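Local atomic coordinates of mitochondrial enolase superfamily member 1 (Homo sapiens, PDB entry 4A35), a protein that dehydrates L-fuconate to 2-keto-3-deoxy-L-fuconate in L-fucose breakdown, using a magnesium ion to stabilise the enediolate intermediate. Residues A[283-288]-A[314-319]; A[393-398]-A[421-426]; A[138-143]-A[373-378]. One frame throughout, in Å; residues are numbered along the deposited sequence.

Contact 1: residues A[283-288]-A[314-319]; sequences DDILGH and FKQLLQ
The imidazole of H288 and the amide of Q316 are the flat groups here. H288 presents its edge to the carbonyl of D284, one turn back, while its CB rests on CD2 of L317; the Q316 amide receives CD1 of I285 over one face, 3.5 Å from NE2 and 3.7 Å from CD. The two segments belong to neighbouring outer helices, 285-295 and 311-319, of the enolase-type barrel, each following a barrel strand. I285 carries the packing. With CG1 anti to the carbonyl carbon (chi1 -64°), CG2 is anti to the backbone N and drops onto the Q316 backbone, 3.5 Å from Q316 O, and CG1 lies 4.0 Å from L317 CD2. The I285 and Q316 side chains cross nearly at right angles. Q316 NE2 is bonded to V312 O and to D283 O of the second subunit, and D284 OD2 forms a salt bridge with K315 of that subunit, placing the contact at the dimer interface. D284 also N-caps helix 285-295, its OD1 taking G287 N at 2.8 Å. D284 O accepts twice, from opposite faces of its plane: H288 N on one and H288 ND1, at 2.9 Å, on the other.

Contact 2: residues A[393-398]-A[421-426]; sequences HEHFKY and EESVKK
H395 and S423 are joined by one short hydrogen bond, 2.8 Å between H395 ND1 and S423 OG, and nearly straight at 161°. The serine oxygen comes in at the ring edge, in the imidazole plane; either partner could be the donor. Behind the hydroxyl, S423 CB also comes close, at 3.3 Å from H395 ND1, and lies 3.7 Å from H395 CB, so the serine sits alongside the root of the histidine as well as at its nitrogen. In S423 the OG is anti to its own carbonyl carbon (chi1 -66°), which aims the hydroxyl off the helix at the imidazole.

The next shell probably holds the ring in place. E394 folds its CG over the centre of one imidazole face, 4.0 Å above the plane, F17 stacks with the ring, and H427 meets it edge-to-face. H427, at the end of the same helix as S423, bonds S423 O through its ND1, so both partners of the short bond are held by the same residue. Backbone bonds from H395 to K420 and from K397 to E418 fasten the 393-398 segment to the chain leading into helix 421-427, and K420 NZ reaches E394 O.

Farther out, V424 of helix 421-427 packs on R13 and V15 of strand 7-16 and on Y39 of strand 36-44, with E421 salt-bridged to R13. On the other segment, H393 and F396 touch helix 362-377; the contact thus links helix 421-427, which packs on the antiparallel sheet, to a loop that leans on helix 362-377.

Contact 3: residues A[138-143]-A[373-378]; sequences LLVDMD and DYISVS. With EDO (1,2-ethanediol), chain G.
V140, near the end of helix 135-141, packs against I375 and S376 in the last turns of helix 362-377, joining the N-terminal domain to the barrel domain of this enolase-superfamily fold. V140 CG2 lies 3.7 Å from I375 CG2, the two side chains crossing at about a right angle, and S376 OG sits 3.7 Å from V140 CA. I375 CG2 is anti to the backbone N (chi1 to CG1 -65°), which turns that methyl onto the valine. A wider, pi-type turn spans 373-377: D373 O accepts V377 N and S378 N from opposite faces, and S378 OG bonds D373 OD2 at 2.7 Å. D373 belongs, with Y188 and S380, to a magnesium site distinct from that of D251, E277 and E306. The hydroxyl of Y374 hydrogen-bonds an ethanediol, probably from the crystallisation liquor, with 2.6 Å between Y374 OH and EDO O1, and O1 lies in the ring plane at its edge. With a phenylalanine in place of Y374, the diol's O1 would probably lose this hydrogen-bond partner. No hydrogen bond joins the two segments, so the direct contact is van der Waals packing, and K176 and R179 of helix 176-186 take one carbonyl from each side, V140 O and I375 O.

In the fold
Contacts 1 and 3 are buried, while contact 2 is only partly so and lies across the chain's centre from contact 1, about 37 Å between centres. No hydrogen bond crosses contacts 1 or 3, which rest on van der Waals packing round I285 and V140; contact 2 relies on a single polar bond. Contact 1 stays within the barrel's outer helices and is the one that meets the second subunit, and it is nested inside the long loop closed by contact 3. Helix 335-348 touches both of these contacts. Helix 362-377 links the other pair: its last turns form half of contact 3, and its first turn packs on the 393-398 segment of contact 2.

Contact 1: residues A[283-288]-A[314-319]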
# COMPACT_ATOMS: atom_id res chain seq x y z
N ASP A 283 0.23 8.93 -2.44
CA ASP A 283 -1.11 8.72 -1.82
C ASP A 283 -1.92 10.01 -1.67
O ASP A 283 -3.11 9.96 -1.31
CB ASP A 283 -0.95 8.14 -0.40
CG ASP A 283 -0.29 6.79 -0.33
OD1 ASP A 283 -0.68 5.90 -1.11
OD2 ASP A 283 0.58 6.61 0.55
N ASP A 284 -1.27 11.18 -1.85
CA ASP A 284 -1.99 12.39 -1.49
C ASP A 284 -2.75 12.94 -2.69
O ASP A 284 -2.26 13.80 -3.41
CB ASP A 284 -1.02 13.42 -0.93
CG ASP A 284 -1.69 14.49 -0.07
OD1 ASP A 284 -2.99 14.56 -0.07
OD2 ASP A 284 -0.96 15.22 0.60
N ILE A 285 -3.97 12.46 -2.86
CA ILE A 285 -4.88 12.89 -3.93
C ILE A 285 -5.20 14.36 -3.73
O ILE A 285 -5.07 15.15 -4.68
CB ILE A 285 -6.18 12.03 -3.92
CG1 ILE A 285 -5.86 10.54 -4.25
CG2 ILE A 285 -7.27 12.60 -4.85
CD1 ILE A 285 -6.58 9.57 -3.24
N LEU A 286 -5.67 14.73 -2.50
CA LEU A 286 -6.06 16.11 -2.22
C LEU A 286 -4.85 17.05 -2.36
O LEU A 286 -5.03 18.19 -2.84
CB LEU A 286 -6.70 16.26 -0.83
CG LEU A 286 -7.95 15.33 -0.53
CD1 LEU A 286 -8.54 15.66 0.87
CD2 LEU A 286 -9.02 15.49 -1.60
N GLY A 287 -3.68 16.55 -1.98
CA GLY A 287 -2.44 17.30 -2.11
C GLY A 287 -2.07 17.63 -3.54
O GLY A 287 -1.70 18.78 -3.86
N HIS A 288 -2.19 16.63 -4.43
CA HIS A 288 -1.92 16.83 -5.86
C HIS A 288 -2.90 17.85 -6.44
O HIS A 288 -2.46 18.77 -7.17
CB HIS A 288 -1.94 15.51 -6.64
CG HIS A 288 -0.63 14.79 -6.58
ND1 HIS A 288 -0.29 14.00 -5.49
CD2 HIS A 288 0.40 14.78 -7.46
CE1 HIS A 288 0.93 13.52 -5.76
NE2 HIS A 288 1.38 13.96 -6.93
N PHE A 314 -6.11 6.07 -8.57
CA PHE A 314 -6.29 6.78 -9.86
C PHE A 314 -7.72 7.34 -10.01
O PHE A 314 -7.91 8.45 -10.52
CB PHE A 314 -5.95 5.88 -11.03
CG PHE A 314 -4.45 5.84 -11.29
CD1 PHE A 314 -3.75 7.00 -11.65
CD2 PHE A 314 -3.76 4.65 -11.20
CE1 PHE A 314 -2.37 6.95 -11.94
CE2 PHE A 314 -2.38 4.59 -11.51
CZ PHE A 314 -1.70 5.74 -11.87
N LYS A 315 -8.71 6.58 -9.60
CA LYS A 315 -10.09 7.05 -9.69
C LYS A 315 -10.26 8.38 -8.96
O LYS A 315 -10.81 9.32 -9.51
CB LYS A 315 -11.09 6.01 -9.14
CG LYS A 315 -12.53 6.57 -9.02
CD LYS A 315 -13.45 5.57 -8.35
CE LYS A 315 -13.30 5.53 -6.81
NZ LYS A 315 -14.54 4.96 -6.18
N GLN A 316 -9.74 8.47 -7.75
CA GLN A 316 -9.88 9.70 -6.94
C GLN A 316 -9.06 10.83 -7.51
O GLN A 316 -9.52 11.97 -7.48
CB GLN A 316 -9.52 9.44 -5.48
CG GLN A 316 -10.55 8.45 -4.82
CD GLN A 316 -9.95 8.07 -3.48
OE1 GLN A 316 -10.24 8.73 -2.50
NE2 GLN A 316 -9.05 7.07 -3.47
N LEU A 317 -7.86 10.53 -8.08
CA LEU A 317 -7.05 11.58 -8.75
C LEU A 317 -7.85 12.22 -9.91
O LEU A 317 -7.82 13.44 -10.09
CB LEU A 317 -5.73 10.99 -9.32
CG LEU A 317 -4.69 10.60 -8.24
CD1 LEU A 317 -3.57 9.72 -8.88
CD2 LEU A 317 -4.10 11.89 -7.54
N LEU A 318 -8.61 11.40 -10.64
CA LEU A 318 -9.45 11.86 -11.76
C LEU A 318 -10.68 12.61 -11.17
O LEU A 318 -11.03 13.67 -11.66
CB LEU A 318 -9.87 10.68 -12.63
CG LEU A 318 -8.69 10.06 -13.47
CD1 LEU A 318 -9.08 8.72 -14.04
CD2 LEU A 318 -8.24 11.04 -14.57
N GLN A 319 -11.33 12.04 -10.14
CA GLN A 319 -12.51 12.66 -9.49
C GLN A 319 -12.21 14.07 -8.94
O GLN A 319 -13.01 14.98 -9.16
CB GLN A 319 -13.03 11.79 -8.36
CG GLN A 319 -13.79 10.60 -8.88
CD GLN A 319 -14.19 9.67 -7.75
OE1 GLN A 319 -13.38 9.34 -6.88
NE2 GLN A 319 -15.46 9.30 -7.71

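Contact 2: residues A[393-398]-A[421-426]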
# COMPACT_ATOMS: atom_id res chain seq x y z
N HIS A 393 18.22 -2.71 -21.87
CA HIS A 393 17.46 -3.36 -22.95
C HIS A 393 18.20 -4.59 -23.53
O HIS A 393 17.52 -5.51 -23.98
CB HIS A 393 17.15 -2.37 -24.08
CG HIS A 393 16.44 -1.15 -23.59
ND1 HIS A 393 15.12 -1.20 -23.16
CD2 HIS A 393 16.94 0.08 -23.32
CE1 HIS A 393 14.84 0.01 -22.71
NE2 HIS A 393 15.90 0.83 -22.81
N GLU A 394 19.55 -4.63 -23.45
CA GLU A 394 20.37 -5.75 -23.95
C GLU A 394 20.08 -7.07 -23.18
O GLU A 394 20.46 -8.14 -23.65
CB GLU A 394 21.89 -5.41 -23.90
CG GLU A 394 22.50 -5.19 -22.51
CD GLU A 394 22.32 -3.81 -21.88
OE1 GLU A 394 21.50 -3.02 -22.38
OE2 GLU A 394 23.04 -3.51 -20.90
N HIS A 395 19.37 -6.99 -22.02
CA HIS A 395 19.08 -8.19 -21.22
C HIS A 395 17.71 -8.79 -21.58
O HIS A 395 17.37 -9.85 -21.07
CB HIS A 395 19.16 -7.88 -19.72
CG HIS A 395 20.50 -7.34 -19.30
ND1 HIS A 395 21.66 -8.07 -19.47
CD2 HIS A 395 20.82 -6.14 -18.78
CE1 HIS A 395 22.64 -7.31 -19.03
NE2 HIS A 395 22.19 -6.16 -18.57
N PHE A 396 16.98 -8.14 -22.50
CA PHE A 396 15.68 -8.62 -22.97
C PHE A 396 15.85 -9.28 -24.34
O PHE A 396 16.59 -8.78 -25.20
CB PHE A 396 14.65 -7.46 -23.01
CG PHE A 396 14.23 -7.11 -21.60
CD1 PHE A 396 15.05 -6.33 -20.78
CD2 PHE A 396 13.12 -7.73 -21.01
CE1 PHE A 396 14.71 -6.09 -19.44
CE2 PHE A 396 12.79 -7.50 -19.66
CZ PHE A 396 13.58 -6.69 -18.88
N LYS A 397 15.13 -10.37 -24.54
CA LYS A 397 15.10 -11.11 -25.82
C LYS A 397 14.45 -10.21 -26.93
O LYS A 397 14.84 -10.25 -28.10
CB LYS A 397 14.34 -12.44 -25.62
CG LYS A 397 14.19 -13.23 -26.96
CD LYS A 397 13.58 -14.63 -26.83
CE LYS A 397 13.57 -15.34 -28.20
NZ LYS A 397 13.15 -16.76 -28.04
N TYR A 398 13.43 -9.43 -26.54
CA TYR A 398 12.68 -8.54 -27.46
C TYR A 398 12.85 -7.08 -27.00
O TYR A 398 11.93 -6.51 -26.41
CB TYR A 398 11.20 -8.95 -27.47
CG TYR A 398 11.00 -10.42 -27.79
CD1 TYR A 398 11.15 -10.89 -29.09
CD2 TYR A 398 10.73 -11.35 -26.77
CE1 TYR A 398 10.97 -12.25 -29.39
CE2 TYR A 398 10.54 -12.70 -27.06
CZ TYR A 398 10.64 -13.14 -28.38
OH TYR A 398 10.44 -14.47 -28.72
N GLU A 421 18.37 -15.73 -20.70
CA GLU A 421 18.75 -16.59 -19.57
C GLU A 421 20.20 -16.36 -19.12
O GLU A 421 20.42 -16.38 -17.92
CB GLU A 421 18.44 -18.07 -19.84
CG GLU A 421 16.95 -18.35 -19.62
CD GLU A 421 16.46 -18.28 -18.18
OE1 GLU A 421 17.18 -18.78 -17.29
OE2 GLU A 421 15.36 -17.73 -17.94
N GLU A 422 21.16 -16.07 -20.05
CA GLU A 422 22.56 -15.75 -19.65
C GLU A 422 22.56 -14.47 -18.74
O GLU A 422 23.21 -14.48 -17.68
CB GLU A 422 23.47 -15.56 -20.89
N SER A 423 21.79 -13.42 -19.11
CA SER A 423 21.63 -12.19 -18.31
C SER A 423 21.03 -12.49 -16.94
O SER A 423 21.52 -12.00 -15.93
CB SER A 423 20.75 -11.17 -19.02
OG SER A 423 21.43 -10.73 -20.19
N VAL A 424 19.95 -13.31 -16.89
CA VAL A 424 19.31 -13.64 -15.60
C VAL A 424 20.31 -14.34 -14.65
O VAL A 424 20.52 -13.90 -13.51
CB VAL A 424 18.06 -14.52 -15.85
CG1 VAL A 424 17.50 -15.09 -14.54
CG2 VAL A 424 16.99 -13.74 -16.62
N LYS A 425 20.96 -15.37 -15.17
CA LYS A 425 21.92 -16.16 -14.37
C LYS A 425 23.10 -15.34 -13.85
O LYS A 425 23.46 -15.50 -12.67
CB LYS A 425 22.41 -17.37 -15.19
CG LYS A 425 21.26 -18.32 -15.46
CD LYS A 425 21.60 -19.54 -16.27
CE LYS A 425 20.35 -20.38 -16.45
NZ LYS A 425 19.84 -20.94 -15.16
N LYS A 426 23.67 -14.43 -14.67
CA LYS A 426 24.82 -13.62 -14.24
C LYS A 426 24.42 -12.62 -13.14
O LYS A 426 25.25 -12.25 -12.31
CB LYS A 426 25.41 -12.81 -15.42
CG LYS A 426 26.59 -13.47 -16.15
CD LYS A 426 27.11 -12.55 -17.25
CE LYS A 426 28.38 -13.08 -17.89
NZ LYS A 426 28.86 -12.18 -18.96

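Contact 3: residues A[138-143]-A[373-378]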
# COMPACT_ATOMS: atom_id res chain seq x y z
N LEU A 138 -2.97 -8.33 -29.45
CA LEU A 138 -3.96 -9.20 -28.80
C LEU A 138 -5.09 -8.33 -28.26
O LEU A 138 -6.27 -8.66 -28.43
CB LEU A 138 -3.28 -9.99 -27.65
CG LEU A 138 -4.21 -10.86 -26.77
CD1 LEU A 138 -4.70 -12.08 -27.58
CD2 LEU A 138 -3.48 -11.30 -25.45
N LEU A 139 -4.71 -7.20 -27.59
CA LEU A 139 -5.69 -6.28 -27.02
C LEU A 139 -6.50 -5.59 -28.10
O LEU A 139 -7.75 -5.55 -28.01
CB LEU A 139 -4.97 -5.24 -26.14
CG LEU A 139 -4.38 -5.82 -24.84
CD1 LEU A 139 -3.51 -4.78 -24.14
CD2 LEU A 139 -5.52 -6.34 -23.92
N VAL A 140 -5.81 -5.02 -29.10
CA VAL A 140 -6.48 -4.35 -30.27
C VAL A 140 -7.53 -5.27 -30.95
O VAL A 140 -8.63 -4.81 -31.27
CB VAL A 140 -5.43 -3.83 -31.29
CG1 VAL A 140 -6.03 -3.54 -32.69
CG2 VAL A 140 -4.70 -2.59 -30.74
N ASP A 141 -7.20 -6.56 -31.14
CA ASP A 141 -8.07 -7.51 -31.83
C ASP A 141 -9.17 -8.10 -30.96
O ASP A 141 -10.08 -8.72 -31.50
CB ASP A 141 -7.22 -8.64 -32.44
CG ASP A 141 -6.41 -8.23 -33.67
OD1 ASP A 141 -6.60 -7.06 -34.17
OD2 ASP A 141 -5.63 -9.07 -34.17
N MET A 142 -9.12 -7.87 -29.63
CA MET A 142 -10.05 -8.45 -28.68
C MET A 142 -11.43 -7.86 -28.83
O MET A 142 -11.60 -6.64 -28.99
CB MET A 142 -9.54 -8.19 -27.25
CG MET A 142 -9.83 -9.29 -26.34
SD MET A 142 -9.14 -9.01 -24.70
CE MET A 142 -7.45 -9.72 -24.94
N ASP A 143 -12.43 -8.71 -28.78
CA ASP A 143 -13.82 -8.29 -28.80
C ASP A 143 -14.06 -7.38 -27.55
O ASP A 143 -13.63 -7.79 -26.45
CB ASP A 143 -14.67 -9.58 -28.74
CG ASP A 143 -16.16 -9.35 -28.74
OD1 ASP A 143 -16.70 -8.99 -27.68
OD2 ASP A 143 -16.79 -9.61 -29.78
N ASP A 373 -3.76 1.84 -26.17
CA ASP A 373 -4.52 3.03 -25.80
C ASP A 373 -4.80 3.89 -27.06
O ASP A 373 -5.95 4.30 -27.30
CB ASP A 373 -3.77 3.86 -24.73
CG ASP A 373 -4.56 5.09 -24.40
OD1 ASP A 373 -5.66 4.95 -23.85
OD2 ASP A 373 -4.12 6.21 -24.79
N TYR A 374 -3.74 4.23 -27.82
CA TYR A 374 -3.90 5.03 -29.03
C TYR A 374 -4.84 4.40 -30.06
O TYR A 374 -5.73 5.08 -30.59
CB TYR A 374 -2.54 5.30 -29.73
CG TYR A 374 -2.69 6.10 -31.01
CD1 TYR A 374 -3.10 7.43 -30.99
CD2 TYR A 374 -2.47 5.51 -32.26
CE1 TYR A 374 -3.28 8.16 -32.16
CE2 TYR A 374 -2.64 6.23 -33.45
CZ TYR A 374 -3.03 7.55 -33.39
OH TYR A 374 -3.21 8.25 -34.57
N ILE A 375 -4.61 3.12 -30.39
CA ILE A 375 -5.40 2.46 -31.42
C ILE A 375 -6.88 2.27 -30.98
O ILE A 375 -7.78 2.49 -31.79
CB ILE A 375 -4.76 1.11 -31.83
CG1 ILE A 375 -3.38 1.32 -32.50
CG2 ILE A 375 -5.72 0.30 -32.74
CD1 ILE A 375 -2.53 0.01 -32.61
N SER A 376 -7.11 1.84 -29.72
CA SER A 376 -8.45 1.40 -29.32
C SER A 376 -9.15 2.21 -28.24
O SER A 376 -10.34 1.93 -27.99
CB SER A 376 -8.38 -0.06 -28.86
OG SER A 376 -7.95 -0.93 -29.90
N VAL A 377 -8.46 3.10 -27.51
CA VAL A 377 -9.14 3.75 -26.37
C VAL A 377 -9.19 5.27 -26.51
O VAL A 377 -10.29 5.80 -26.67
CB VAL A 377 -8.52 3.33 -24.98
CG1 VAL A 377 -9.22 4.03 -23.80
CG2 VAL A 377 -8.58 1.81 -24.80
N SER A 378 -8.04 5.99 -26.37
CA SER A 378 -8.05 7.46 -26.47
C SER A 378 -8.14 7.93 -27.94
O SER A 378 -8.62 9.02 -28.17
CB SER A 378 -6.83 8.06 -25.80
OG SER A 378 -5.67 7.58 -26.46
C1 EDO G . -4.18 11.87 -34.25
O1 EDO G . -4.49 10.50 -34.08
C2 EDO G . -3.06 12.33 -33.31
O2 EDO G . -3.63 12.71 -32.08